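Local coordinates for uncharacterized protein MJ0690 (Methanocaldococcus jannaschii, PDB 3K32) that is of unknown function but is predicted to be a subunit of a tRNA methyltransferase, with an alpha/beta fold of the HUP superfamily, at residues L95-L98 and A99-S103. Residues are numbered along the deposited sequence; the frame is centred on the assembly and turned at random.
Sequences LEIL and ADEYS
The carbonyl oxygen of Leu98 is gripped by two backbone amides. Tyr102 N, 3.1 Å from Leu98 O, approaches almost head-on, with a C=O...N angle of 171°. Glu101 N, 3.0 Å from the same Leu98 O, sits well above the carbonyl plane. Upstream, Leu95 O still takes an i to i+4 bond from Ala99 N, 2.8 Å away, but Asp100 N reaches back just three residues, to Ile97 O at 3.2 Å. The Leu98 and Tyr102 side chains run side by side in the same direction, and Leu98 CD1 meets the ring edge in plane, 3.5 Å from Tyr102 CE2. Glu101 CB lies over one ring face, toward its rim. With chi1 at -46°, Tyr102 CG stands beside its own backbone N and the ring comes alongside Leu98. Both side chains also pack on Ile63 of strand 59-64, and Tyr102 OH is hydrogen-bonded to Lys61 NZ. On the flank facing helix 120-130, Glu96 and Asp100 form salt bridges with Arg129 and Lys130, respectively. The loop 99-103 leads from helix 84-98 to strand 104-106 of the parallel sheet, a helix-to-strand connection of the alpha/beta fold, consistent with the HUP clan.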
loop_
_atom_site.group_PDB
_atom_site.type_symbol
_atom_site.label_atom_id
_atom_site.label_comp_id
_atom_site.label_asym_id
_atom_site.label_seq_id
_atom_site.Cartn_x
_atom_site.Cartn_y
_atom_site.Cartn_z
ATOM N N LEU B 95 -2.274 -16.431 -8.588
ATOM C CA LEU B 95 -2.940 -16.214 -7.301
ATOM C C LEU B 95 -4.020 -17.261 -6.931
ATOM O O LEU B 95 -4.038 -17.759 -5.799
ATOM C CB LEU B 95 -3.454 -14.774 -7.180
ATOM C CG LEU B 95 -2.337 -13.732 -6.971
ATOM C CD1 LEU B 95 -2.848 -12.295 -7.075
ATOM C CD2 LEU B 95 -1.653 -13.926 -5.646
ATOM N N GLU B 96 -4.896 -17.609 -7.875
ATOM C CA GLU B 96 -5.936 -18.625 -7.625
ATOM C C GLU B 96 -5.336 -19.947 -7.185
ATOM O O GLU B 96 -5.821 -20.577 -6.243
ATOM C CB GLU B 96 -6.785 -18.911 -8.866
ATOM C CG GLU B 96 -7.640 -17.779 -9.335
ATOM C CD GLU B 96 -8.781 -17.469 -8.397
ATOM O OE1 GLU B 96 -9.453 -18.409 -7.930
ATOM O OE2 GLU B 96 -9.009 -16.271 -8.137
ATOM N N ILE B 97 -4.300 -20.376 -7.899
ATOM C CA ILE B 97 -3.620 -21.628 -7.594
ATOM C C ILE B 97 -2.936 -21.567 -6.234
ATOM O O ILE B 97 -3.097 -22.458 -5.411
ATOM C CB ILE B 97 -2.575 -21.980 -8.675
ATOM C CG1 ILE B 97 -3.255 -22.201 -10.037
ATOM C CG2 ILE B 97 -1.782 -23.211 -8.267
ATOM C CD1 ILE B 97 -2.282 -22.489 -11.173
ATOM N N LEU B 98 -2.169 -20.513 -6.006
ATOM C CA LEU B 98 -1.423 -20.384 -4.764
ATOM C C LEU B 98 -2.345 -20.199 -3.568
ATOM O O LEU B 98 -2.024 -20.611 -2.460
ATOM C CB LEU B 98 -0.411 -19.239 -4.864
ATOM C CG LEU B 98 0.897 -19.591 -5.588
ATOM C CD1 LEU B 98 1.564 -20.737 -4.899
ATOM C CD2 LEU B 98 0.638 -19.988 -7.025
ATOM N N ALA B 99 -3.508 -19.607 -3.803
ATOM C CA ALA B 99 -4.482 -19.393 -2.730
ATOM C C ALA B 99 -5.100 -20.677 -2.162
ATOM O O ALA B 99 -5.794 -20.636 -1.161
ATOM C CB ALA B 99 -5.573 -18.429 -3.181
ATOM N N ASP B 100 -4.880 -21.810 -2.821
ATOM C CA ASP B 100 -5.360 -23.092 -2.304
ATOM C C ASP B 100 -4.366 -23.653 -1.306
ATOM O O ASP B 100 -4.721 -24.505 -0.490
ATOM C CB ASP B 100 -5.604 -24.118 -3.435
ATOM C CG ASP B 100 -6.824 -23.774 -4.305
ATOM O OD1 ASP B 100 -7.842 -23.299 -3.764
ATOM O OD2 ASP B 100 -6.772 -23.985 -5.536
ATOM N N GLU B 101 -3.126 -23.164 -1.360
ATOM C CA GLU B 101 -2.046 -23.708 -0.535
ATOM C C GLU B 101 -1.585 -22.805 0.611
ATOM O O GLU B 101 -1.132 -23.304 1.631
ATOM C CB GLU B 101 -0.841 -24.091 -1.399
ATOM C CG GLU B 101 -1.050 -25.338 -2.244
ATOM C CD GLU B 101 -0.689 -25.120 -3.710
ATOM O OE1 GLU B 101 -1.417 -25.640 -4.584
ATOM O OE2 GLU B 101 0.313 -24.424 -3.988
ATOM N N TYR B 102 -1.664 -21.489 0.443
ATOM C CA TYR B 102 -1.167 -20.587 1.479
ATOM C C TYR B 102 -2.231 -19.565 1.826
ATOM O O TYR B 102 -2.754 -18.877 0.954
ATOM C CB TYR B 102 0.102 -19.853 1.031
ATOM C CG TYR B 102 1.130 -20.733 0.377
ATOM C CD1 TYR B 102 2.075 -21.408 1.139
ATOM C CD2 TYR B 102 1.163 -20.886 -1.004
ATOM C CE1 TYR B 102 3.018 -22.220 0.552
ATOM C CE2 TYR B 102 2.106 -21.695 -1.600
ATOM C CZ TYR B 102 3.028 -22.362 -0.813
ATOM O OH TYR B 102 3.964 -23.171 -1.394
ATOM N N SER B 103 -2.543 -19.450 3.103
ATOM C CA SER B 103 -3.639 -18.592 3.511
ATOM C C SER B 103 -3.231 -17.125 3.631
ATOM O O SER B 103 -4.097 -16.273 3.766
ATOM C CB SER B 103 -4.239 -19.089 4.814
ATOM O OG SER B 103 -3.230 -19.164 5.804
#